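Local coordinates for protein cellulosomal scaffoldin (PDB 3ZUC) that probably binds crystalline cellulose as the calcium-bearing family 3b carbohydrate-binding module of a cellulosomal scaffoldin, at residues F11-Q16 and Y23-L28; H44-V49 and D122-N127; K53-W58 and G71-M76. All blocks are in the same frame, centred on the assembly; numbering follows the deposited sequence.

Interaction 1. Residues F11-Q16 and Y23-L28; sequences FNAGTQ and YPKFRL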
loop_
_atom_site.group_PDB
_atom_site.type_symbol
_atom_site.label_atom_id
_atom_site.label_comp_id
_atom_site.label_asym_id
_atom_site.label_seq_id
_atom_site.Cartn_x
_atom_site.Cartn_y
_atom_site.Cartn_z
ATOM N N PHE A 11 1.836 8.123 -3.148
ATOM C CA PHE A 11 0.958 8.848 -4.061
ATOM C C PHE A 11 0.334 7.849 -5.020
ATOM O O PHE A 11 0.741 6.687 -5.093
ATOM C CB PHE A 11 1.643 10.023 -4.795
ATOM C CG PHE A 11 2.631 9.653 -5.887
ATOM C CD1 PHE A 11 3.888 9.173 -5.587
ATOM C CD2 PHE A 11 2.316 9.872 -7.211
ATOM C CE1 PHE A 11 4.819 8.899 -6.578
ATOM C CE2 PHE A 11 3.237 9.598 -8.219
ATOM C CZ PHE A 11 4.490 9.122 -7.904
ATOM N N ASN A 12 -0.684 8.309 -5.738
ATOM C CA ASN A 12 -1.361 7.518 -6.745
ATOM C C ASN A 12 -0.830 7.859 -8.131
ATOM O O ASN A 12 -0.842 9.038 -8.521
ATOM C CB ASN A 12 -2.871 7.821 -6.733
ATOM C CG ASN A 12 -3.562 7.282 -5.494
ATOM O OD1 ASN A 12 -3.652 7.951 -4.465
ATOM N ND2 ASN A 12 -4.021 6.036 -5.578
ATOM N N ALA A 13 -0.376 6.867 -8.895
ATOM C CA ALA A 13 0.216 7.167 -10.211
ATOM C C ALA A 13 -0.802 7.575 -11.250
ATOM O O ALA A 13 -0.444 8.233 -12.222
ATOM C CB ALA A 13 1.031 6.003 -10.745
ATOM N N GLY A 14 -2.048 7.145 -11.069
ATOM C CA GLY A 14 -3.185 7.493 -11.912
ATOM C C GLY A 14 -4.296 8.007 -11.018
ATOM O O GLY A 14 -4.639 7.370 -10.020
ATOM N N THR A 15 -4.849 9.160 -11.368
ATOM C CA THR A 15 -5.787 9.839 -10.497
ATOM C C THR A 15 -7.163 10.104 -11.127
ATOM O O THR A 15 -7.908 10.952 -10.647
ATOM C CB THR A 15 -5.204 11.141 -9.952
ATOM O OG1 THR A 15 -4.801 11.945 -11.058
ATOM C CG2 THR A 15 -4.035 10.881 -9.017
ATOM N N GLN A 16 -7.507 9.329 -12.170
ATOM C CA GLN A 16 -8.837 9.354 -12.822
ATOM C C GLN A 16 -9.923 8.925 -11.792
ATOM O O GLN A 16 -9.799 7.852 -11.206
ATOM C CB GLN A 16 -8.840 8.402 -14.079
ATOM C CG GLN A 16 -10.043 8.566 -15.070
ATOM C CD GLN A 16 -10.073 7.635 -16.313
ATOM O OE1 GLN A 16 -9.594 6.510 -16.295
ATOM N NE2 GLN A 16 -10.704 8.126 -17.402
ATOM N N TYR A 23 -3.550 2.591 -8.699
ATOM C CA TYR A 23 -2.099 2.641 -8.955
ATOM C C TYR A 23 -1.310 3.112 -7.725
ATOM O O TYR A 23 -0.691 4.177 -7.726
ATOM C CB TYR A 23 -1.816 3.617 -10.104
ATOM C CG TYR A 23 -2.455 3.322 -11.443
ATOM C CD1 TYR A 23 -3.767 3.684 -11.731
ATOM C CD2 TYR A 23 -1.713 2.764 -12.469
ATOM C CE1 TYR A 23 -4.317 3.466 -12.996
ATOM C CE2 TYR A 23 -2.249 2.536 -13.706
ATOM C CZ TYR A 23 -3.554 2.893 -13.979
ATOM O OH TYR A 23 -4.036 2.670 -15.239
ATOM N N PRO A 24 -1.283 2.314 -6.653
ATOM C CA PRO A 24 -0.581 2.749 -5.456
ATOM C C PRO A 24 0.931 2.750 -5.624
ATOM O O PRO A 24 1.497 1.790 -6.138
ATOM C CB PRO A 24 -1.003 1.689 -4.424
ATOM C CG PRO A 24 -1.271 0.469 -5.250
ATOM C CD PRO A 24 -1.910 0.997 -6.485
ATOM N N LYS A 25 1.568 3.819 -5.150
ATOM C CA LYS A 25 3.017 3.915 -5.092
ATOM C C LYS A 25 3.435 4.296 -3.684
ATOM O O LYS A 25 3.047 5.357 -3.192
ATOM C CB LYS A 25 3.544 4.991 -6.086
ATOM C CG LYS A 25 3.393 4.581 -7.501
ATOM C CD LYS A 25 4.019 5.541 -8.455
ATOM C CE LYS A 25 5.517 5.678 -8.293
ATOM N NZ LYS A 25 6.164 6.073 -9.605
ATOM N N PHE A 26 4.235 3.444 -3.053
ATOM C CA PHE A 26 4.744 3.686 -1.727
ATOM C C PHE A 26 6.248 3.918 -1.770
ATOM O O PHE A 26 6.956 3.288 -2.559
ATOM C CB PHE A 26 4.539 2.454 -0.831
ATOM C CG PHE A 26 3.114 2.140 -0.467
ATOM C CD1 PHE A 26 2.296 1.407 -1.292
ATOM C CD2 PHE A 26 2.605 2.553 0.756
ATOM C CE1 PHE A 26 0.965 1.113 -0.871
ATOM C CE2 PHE A 26 1.328 2.251 1.163
ATOM C CZ PHE A 26 0.530 1.551 0.359
ATOM N N ARG A 27 6.747 4.768 -0.881
ATOM C CA ARG A 27 8.177 4.854 -0.605
ATOM C C ARG A 27 8.359 4.618 0.877
ATOM O O ARG A 27 7.764 5.313 1.702
ATOM C CB ARG A 27 8.779 6.197 -1.029
ATOM C CG ARG A 27 10.293 6.257 -0.764
ATOM C CD ARG A 27 10.983 7.323 -1.576
ATOM N NE ARG A 27 10.550 8.647 -1.179
ATOM C CZ ARG A 27 10.806 9.740 -1.879
ATOM N NH1 ARG A 27 11.473 9.657 -3.025
ATOM N NH2 ARG A 27 10.385 10.906 -1.431
ATOM N N LEU A 28 9.161 3.615 1.194
ATOM C CA LEU A 28 9.410 3.203 2.562
ATOM C C LEU A 28 10.835 3.566 2.926
ATOM O O LEU A 28 11.759 3.169 2.221
ATOM C CB LEU A 28 9.236 1.697 2.704
ATOM C CG LEU A 28 7.928 1.123 2.158
ATOM C CD1 LEU A 28 7.910 -0.385 2.375
ATOM C CD2 LEU A 28 6.687 1.815 2.717
HETATM O O HOH W 1 -4.740 5.183 -8.361
#
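Phe11 CG lies between the backbone N and the carbonyl carbon (chi1 73°), and Lys25 CG lies anti to its own carbonyl carbon (chi1 -70°). The two side chains lie side by side, pointing the same way, on neighbouring antiparallel strands, 6-12 and 24-30, within one sheet of the CBM3 beta-sandwich. Lys25 CB lies over one face of the Phe11 ring, with CD and CE beside CZ and CE1; Lys25 CE is 3.6 Å from Phe11 CZ, and Lys25 CD also packs at 3.8 Å on Ala13 CB. The ammonium end continues to Gln107 OE1. Beneath them the backbones form a hydrogen-bonded pair, Phe11 N giving to Lys25 O and Lys25 N to Phe11 O; Asn12 and Pro24 follow as a non-hydrogen-bonded pair. Past the strand end, Ala13 N still reaches Tyr23 O at 2.9 Å in an almost straight bond (172° at the hydrogen). Without a side chain, Gly14 can bring CA to 3.9 Å from Tyr23 CD1. Asn12 turns its buried amide the other way, OD1 to Asn127 N and ND2 to Tyr45 OH. One water accepts from Asn12 ND2 and from Tyr23 N, and donates to Gly14 O at 2.7 Å.

Interaction 2. Residues H44-V49 and D122-N127; sequences HYYFTV and DDYSFN. With CA (calcium ion), chain B; EDO (1,2-ethanediol), chain C.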
loop_
_atom_site.group_PDB
_atom_site.type_symbol
_atom_site.label_atom_id
_atom_site.label_comp_id
_atom_site.label_asym_id
_atom_site.label_seq_id
_atom_site.Cartn_x
_atom_site.Cartn_y
_atom_site.Cartn_z
ATOM N N HIS A 44 -1.286 -1.383 3.904
ATOM C CA HIS A 44 -2.695 -1.375 3.517
ATOM C C HIS A 44 -3.073 -0.125 2.718
ATOM O O HIS A 44 -2.665 0.994 3.050
ATOM C CB HIS A 44 -3.646 -1.398 4.721
ATOM C CG HIS A 44 -3.649 -2.669 5.488
ATOM N ND1 HIS A 44 -4.402 -2.827 6.633
ATOM C CD2 HIS A 44 -3.019 -3.841 5.278
ATOM C CE1 HIS A 44 -4.221 -4.049 7.107
ATOM N NE2 HIS A 44 -3.385 -4.686 6.302
ATOM N N TYR A 45 -3.914 -0.362 1.722
ATOM C CA TYR A 45 -4.578 0.682 0.938
ATOM C C TYR A 45 -6.086 0.427 1.027
ATOM O O TYR A 45 -6.550 -0.642 0.612
ATOM C CB TYR A 45 -4.108 0.655 -0.511
ATOM C CG TYR A 45 -4.665 1.773 -1.360
ATOM C CD1 TYR A 45 -5.882 1.646 -2.015
ATOM C CD2 TYR A 45 -3.981 2.981 -1.483
ATOM C CE1 TYR A 45 -6.401 2.686 -2.777
ATOM C CE2 TYR A 45 -4.489 4.024 -2.233
ATOM C CZ TYR A 45 -5.695 3.873 -2.889
ATOM O OH TYR A 45 -6.140 4.934 -3.652
ATOM N N TYR A 46 -6.830 1.385 1.569
ATOM C CA TYR A 46 -8.255 1.256 1.861
ATOM C C TYR A 46 -9.109 1.948 0.805
ATOM O O TYR A 46 -8.808 3.070 0.377
ATOM C CB TYR A 46 -8.548 1.905 3.221
ATOM C CG TYR A 46 -7.851 1.246 4.381
ATOM C CD1 TYR A 46 -8.424 0.149 5.012
ATOM C CD2 TYR A 46 -6.619 1.688 4.844
ATOM C CE1 TYR A 46 -7.815 -0.491 6.066
ATOM C CE2 TYR A 46 -5.995 1.057 5.901
ATOM C CZ TYR A 46 -6.584 -0.035 6.516
ATOM O OH TYR A 46 -5.945 -0.636 7.583
ATOM N N PHE A 47 -10.197 1.295 0.414
ATOM C CA PHE A 47 -11.008 1.806 -0.668
ATOM C C PHE A 47 -12.425 1.245 -0.594
ATOM O O PHE A 47 -12.702 0.304 0.155
ATOM C CB PHE A 47 -10.341 1.479 -2.031
ATOM C CG PHE A 47 -10.216 0.003 -2.333
ATOM C CD1 PHE A 47 -9.190 -0.767 -1.790
ATOM C CD2 PHE A 47 -11.109 -0.627 -3.200
ATOM C CE1 PHE A 47 -9.074 -2.116 -2.088
ATOM C CE2 PHE A 47 -10.990 -1.964 -3.502
ATOM C CZ PHE A 47 -9.968 -2.719 -2.951
ATOM N N THR A 48 -13.311 1.827 -1.398
ATOM C CA THR A 48 -14.615 1.238 -1.668
ATOM C C THR A 48 -14.574 0.616 -3.061
ATOM O O THR A 48 -14.168 1.271 -4.030
ATOM C CB THR A 48 -15.779 2.217 -1.555
ATOM O OG1 THR A 48 -15.629 3.222 -2.551
ATOM C CG2 THR A 48 -15.838 2.853 -0.178
ATOM N N VAL A 49 -14.943 -0.654 -3.157
ATOM C CA VAL A 49 -14.738 -1.414 -4.378
ATOM C C VAL A 49 -15.634 -0.999 -5.546
ATOM O O VAL A 49 -15.248 -1.203 -6.692
ATOM C CB VAL A 49 -14.843 -2.934 -4.067
ATOM C CG1 VAL A 49 -16.264 -3.355 -3.716
ATOM C CG2 VAL A 49 -14.276 -3.797 -5.176
ATOM N N ASP A 122 -14.004 8.456 -3.716
ATOM C CA ASP A 122 -14.473 8.210 -2.358
ATOM C C ASP A 122 -13.566 7.304 -1.534
ATOM O O ASP A 122 -13.920 6.972 -0.408
ATOM C CB ASP A 122 -15.897 7.660 -2.354
ATOM C CG ASP A 122 -15.999 6.227 -2.861
ATOM O OD1 ASP A 122 -15.154 5.819 -3.682
ATOM O OD2 ASP A 122 -16.951 5.524 -2.441
ATOM N N ASP A 123 -12.414 6.903 -2.060
ATOM C CA ASP A 123 -11.601 5.932 -1.360
ATOM C C ASP A 123 -10.804 6.574 -0.231
ATOM O O ASP A 123 -10.128 7.580 -0.434
ATOM C CB ASP A 123 -10.642 5.257 -2.340
ATOM C CG ASP A 123 -11.360 4.401 -3.374
ATOM O OD1 ASP A 123 -12.528 4.023 -3.118
ATOM O OD2 ASP A 123 -10.718 4.087 -4.414
ATOM N N TYR A 124 -10.819 5.944 0.934
ATOM C CA TYR A 124 -10.136 6.456 2.118
ATOM C C TYR A 124 -8.669 6.787 1.829
ATOM O O TYR A 124 -8.173 7.830 2.258
ATOM C CB TYR A 124 -10.239 5.420 3.240
ATOM C CG TYR A 124 -9.576 5.763 4.539
ATOM C CD1 TYR A 124 -8.264 5.408 4.815
ATOM C CD2 TYR A 124 -10.299 6.375 5.536
ATOM C CE1 TYR A 124 -7.682 5.678 6.031
ATOM C CE2 TYR A 124 -9.736 6.652 6.759
ATOM C CZ TYR A 124 -8.425 6.314 7.007
ATOM O OH TYR A 124 -7.878 6.610 8.236
ATOM N N SER A 125 -7.967 5.904 1.126
ATOM C CA SER A 125 -6.538 6.081 0.906
ATOM C C SER A 125 -6.163 6.905 -0.335
ATOM O O SER A 125 -4.979 7.193 -0.530
ATOM C CB SER A 125 -5.835 4.729 0.820
ATOM O OG SER A 125 -5.933 3.985 2.019
ATOM N N PHE A 126 -7.129 7.254 -1.180
ATOM C CA PHE A 126 -6.814 7.912 -2.444
ATOM C C PHE A 126 -6.374 9.350 -2.233
ATOM O O PHE A 126 -7.009 10.105 -1.489
ATOM C CB PHE A 126 -8.066 7.907 -3.324
ATOM C CG PHE A 126 -7.904 8.581 -4.672
ATOM C CD1 PHE A 126 -7.024 8.092 -5.619
ATOM C CD2 PHE A 126 -8.711 9.653 -5.012
ATOM C CE1 PHE A 126 -6.920 8.668 -6.871
ATOM C CE2 PHE A 126 -8.629 10.228 -6.274
ATOM C CZ PHE A 126 -7.732 9.738 -7.202
ATOM N N ASN A 127 -5.302 9.727 -2.919
ATOM C CA ASN A 127 -4.808 11.090 -2.918
ATOM C C ASN A 127 -5.002 11.653 -4.322
ATOM O O ASN A 127 -4.315 11.270 -5.262
ATOM C CB ASN A 127 -3.352 11.119 -2.480
ATOM C CG ASN A 127 -2.872 12.523 -2.269
ATOM O OD1 ASN A 127 -3.251 13.414 -3.018
ATOM N ND2 ASN A 127 -2.060 12.743 -1.256
HETATM CA CA CA B . -14.382 3.697 -4.531
HETATM C C1 EDO C . -7.369 -3.887 9.800
HETATM O O1 EDO C . -5.960 -3.714 9.686
HETATM C C2 EDO C . -8.088 -2.905 8.897
HETATM O O2 EDO C . -7.738 -1.561 9.247
HETATM O O HOH W 2 -8.197 4.735 -5.175
HETATM O O HOH W 3 -12.540 2.685 -5.828
#
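Thr48 meets Asp122 and Asp123 around a calcium ion, which it holds twice, through OG1 at 2.4 Å and through its backbone O. Asp122 OD1, Asp123 OD1 and a water add three more ligands, and Asn119 O and Asp50 OD2 bring the number to seven. Asp122 CG lies between its backbone N and carbonyl carbon (chi1 71°). Tip to tip with Thr48, the carboxylate is split: OD1 goes to the metal, while Asp122 OD2 accepts from Thr48 OG1 at 2.7 Å on its syn side, though 32° out of the carboxylate plane. Asp123 OD1 receives Thr48 N at 2.9 Å from 52° above the carboxylate plane, and its OD2 accepts from the calcium-bound water and from a second water, which accepts a hydrogen bond from Tyr45 OH. Asp123 CG rests 3.4 Å from Phe47 CB. The site joins the end of strand 42-47 of the beta-sandwich to the loop before strand 134-135, where a type I turn runs from Asp123 to Phe126. Ser125 in that turn docks onto the strand: Tyr46 N donates to Ser125 OG at 2.8 Å, and Ser125 N donates to Tyr46 O. Ser125 OG is also hydrogen-bonded to Lys138 O. Ser125 CB makes a CH-pi contact over one face of the Tyr45 ring, 3.6 Å from its centroid; Asn12 also hydrogen-bonds the Tyr45 hydroxyl. Farther out, Tyr46 and Tyr124 lie side by side, Tyr46 CB 3.9 Å from Tyr124 CD1, and His44 ND1 donates in its ring plane to Tyr46 OH at 2.8 Å.

Interaction 3. Residues K53-W58 and G71-M76; sequences KAQTFW and GTFVKM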
loop_
_atom_site.group_PDB
_atom_site.type_symbol
_atom_site.label_atom_id
_atom_site.label_comp_id
_atom_site.label_asym_id
_atom_site.label_seq_id
_atom_site.Cartn_x
_atom_site.Cartn_y
_atom_site.Cartn_z
ATOM N N LYS A 53 -15.673 -7.669 -7.220
ATOM C CA LYS A 53 -15.244 -8.662 -8.191
ATOM C C LYS A 53 -13.919 -9.211 -7.673
ATOM O O LYS A 53 -13.248 -8.576 -6.851
ATOM C CB LYS A 53 -14.997 -8.039 -9.574
ATOM C CG LYS A 53 -16.211 -7.350 -10.178
ATOM C CD LYS A 53 -17.293 -8.349 -10.599
ATOM C CE LYS A 53 -18.616 -7.701 -10.947
ATOM N NZ LYS A 53 -18.487 -6.678 -12.028
ATOM N N ALA A 54 -13.531 -10.390 -8.138
ATOM C CA ALA A 54 -12.168 -10.862 -7.934
ATOM C C ALA A 54 -11.222 -9.732 -8.345
ATOM O O ALA A 54 -11.464 -9.096 -9.374
ATOM C CB ALA A 54 -11.910 -12.097 -8.793
ATOM N N GLN A 55 -10.181 -9.479 -7.544
ATOM C CA GLN A 55 -9.175 -8.483 -7.858
ATOM C C GLN A 55 -7.793 -9.111 -7.820
ATOM O O GLN A 55 -7.557 -10.082 -7.106
ATOM C CB GLN A 55 -9.255 -7.325 -6.857
ATOM C CG GLN A 55 -10.538 -6.516 -7.058
ATOM C CD GLN A 55 -10.839 -5.655 -5.856
ATOM O OE1 GLN A 55 -11.238 -6.197 -4.785
ATOM N NE2 GLN A 55 -10.655 -4.384 -5.958
ATOM N N THR A 56 -6.894 -8.515 -8.589
ATOM C CA THR A 56 -5.498 -8.921 -8.654
ATOM C C THR A 56 -4.624 -7.696 -8.452
ATOM O O THR A 56 -4.889 -6.645 -9.035
ATOM C CB THR A 56 -5.174 -9.560 -10.007
ATOM O OG1 THR A 56 -6.038 -10.665 -10.229
ATOM C CG2 THR A 56 -3.734 -10.051 -10.045
ATOM N N PHE A 57 -3.587 -7.863 -7.634
ATOM C CA PHE A 57 -2.512 -6.893 -7.482
ATOM C C PHE A 57 -1.272 -7.380 -8.225
ATOM O O PHE A 57 -0.888 -8.542 -8.110
ATOM C CB PHE A 57 -2.181 -6.737 -5.992
ATOM C CG PHE A 57 -0.979 -5.857 -5.717
ATOM C CD1 PHE A 57 -1.088 -4.489 -5.734
ATOM C CD2 PHE A 57 0.263 -6.405 -5.471
ATOM C CE1 PHE A 57 0.005 -3.682 -5.472
ATOM C CE2 PHE A 57 1.369 -5.586 -5.209
ATOM C CZ PHE A 57 1.234 -4.236 -5.222
ATOM N N TRP A 58 -0.631 -6.440 -8.915
ATOM C CA TRP A 58 0.664 -6.669 -9.522
ATOM C C TRP A 58 1.638 -5.636 -8.982
ATOM O O TRP A 58 1.345 -4.449 -8.981
ATOM C CB TRP A 58 0.580 -6.508 -11.042
ATOM C CG TRP A 58 -0.414 -7.407 -11.712
ATOM C CD1 TRP A 58 -0.232 -8.692 -12.147
ATOM C CD2 TRP A 58 -1.771 -7.072 -12.045
ATOM N NE1 TRP A 58 -1.400 -9.172 -12.719
ATOM C CE2 TRP A 58 -2.355 -8.197 -12.659
ATOM C CE3 TRP A 58 -2.558 -5.941 -11.859
ATOM C CZ2 TRP A 58 -3.679 -8.206 -13.107
ATOM C CZ3 TRP A 58 -3.868 -5.953 -12.303
ATOM C CH2 TRP A 58 -4.412 -7.077 -12.911
ATOM N N GLY A 71 0.071 -9.041 -3.177
ATOM C CA GLY A 71 -1.080 -8.378 -2.612
ATOM C C GLY A 71 -2.265 -9.303 -2.528
ATOM O O GLY A 71 -2.487 -10.150 -3.403
ATOM N N THR A 72 -3.067 -9.089 -1.488
ATOM C CA THR A 72 -4.343 -9.753 -1.315
ATOM C C THR A 72 -5.382 -8.716 -0.908
ATOM O O THR A 72 -5.038 -7.596 -0.527
ATOM C CB THR A 72 -4.268 -10.864 -0.268
ATOM O OG1 THR A 72 -3.803 -10.296 0.947
ATOM C CG2 THR A 72 -3.375 -12.007 -0.700
ATOM N N PHE A 73 -6.648 -9.094 -1.023
ATOM C CA PHE A 73 -7.769 -8.189 -0.747
ATOM C C PHE A 73 -8.604 -8.749 0.383
ATOM O O PHE A 73 -8.934 -9.941 0.392
ATOM C CB PHE A 73 -8.609 -7.996 -2.011
ATOM C CG PHE A 73 -7.806 -7.359 -3.099
ATOM C CD1 PHE A 73 -7.032 -8.130 -3.955
ATOM C CD2 PHE A 73 -7.741 -5.982 -3.210
ATOM C CE1 PHE A 73 -6.216 -7.534 -4.903
ATOM C CE2 PHE A 73 -6.927 -5.392 -4.163
ATOM C CZ PHE A 73 -6.163 -6.174 -4.993
ATOM N N VAL A 74 -8.972 -7.868 1.307
ATOM C CA VAL A 74 -9.703 -8.234 2.508
ATOM C C VAL A 74 -10.890 -7.291 2.644
ATOM O O VAL A 74 -10.776 -6.109 2.342
ATOM C CB VAL A 74 -8.784 -8.120 3.761
ATOM C CG1 VAL A 74 -9.522 -8.613 5.005
ATOM C CG2 VAL A 74 -7.501 -8.889 3.544
ATOM N N LYS A 75 -12.031 -7.796 3.109
ATOM C CA LYS A 75 -13.174 -6.933 3.375
ATOM C C LYS A 75 -13.022 -6.239 4.717
ATOM O O LYS A 75 -12.609 -6.845 5.711
ATOM C CB LYS A 75 -14.482 -7.727 3.390
ATOM C CG LYS A 75 -14.739 -8.586 2.211
ATOM C CD LYS A 75 -14.888 -7.766 1.030
ATOM C CE LYS A 75 -15.841 -8.386 -0.009
ATOM N NZ LYS A 75 -15.129 -9.397 -0.778
ATOM N N MET A 76 -13.396 -4.960 4.757
ATOM C CA MET A 76 -13.575 -4.267 6.016
ATOM C C MET A 76 -14.792 -4.825 6.714
ATOM O O MET A 76 -15.792 -5.168 6.083
ATOM C CB MET A 76 -13.781 -2.788 5.773
ATOM C CG MET A 76 -12.568 -2.097 5.287
ATOM S SD MET A 76 -11.297 -1.860 6.536
ATOM C CE MET A 76 -12.110 -0.659 7.566
HETATM O O HOH W 4 -3.374 -10.364 -6.074
HETATM O O HOH W 5 0.118 -10.051 -5.892
#
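Strand segments 55-58 and 71-76 run roughly antiparallel, their axes 147° apart and 6.3 Å at closest approach, yet no direct hydrogen bond joins them. Two waters take the place of such bonds between Phe57 and Gly71. One accepts from Phe57 N at 3.0 Å and donates to Gly71 O at 2.8 Å; the other accepts from Gly71 N and donates to Phe57 O. The main side-chain contact is a CH-pi interaction in which Gln55 CB sits over the centre of the Phe73 ring, 3.6 Å from the centroid and 12° off the normal. At the edge of the same ring, near its plane, lies Phe57 N, with Phe73 CE1 3.8 Å away. Phe57 CB adds an apolar touch on Phe73 CZ at 4.1 Å. In Phe57, CG is anti to the backbone N (chi1 174°); ring atom CD2 comes within 3.5 Å of Gly71 N, and the glycine has no side chain to hold the ring off. Leu87 packs on both phenylalanines, and Phe110 meets Phe73 edge-to-face. Strands 55-61 and 69-80 are each outermost in a different five-stranded antiparallel sheet, with 102-112 and 83-91 as their respective neighbours. Aromatic packing between the two sheets, with bridging water where their outer strands come together, is an arrangement that fits the lateral margin of a beta-sandwich such as the CBM3 fold.

How the interactions relate
From the N terminus, interaction 1 comes first and closes the short connection between strands 6-12 and 24-30 within one sheet. Interaction 2 opens only afterwards, on strand 42-47 of the other sheet, and is completed 73 residues on by the loop 122-127. The span between its segments contains both segments of interaction 3, which brings together the outer strands of the two sheets. Interactions 1 and 2 meet at Asn12, whose side-chain amide is probably hydrogen-bonded to Asn127 and Tyr45 and packs on Phe126; interactions 2 and 3 meet through Phe47 on Phe73 and Tyr46 on Met76. Interactions 1 and 3 do not touch, although their nearest atoms are about 4 Å apart and both involve the sheet containing 102-112.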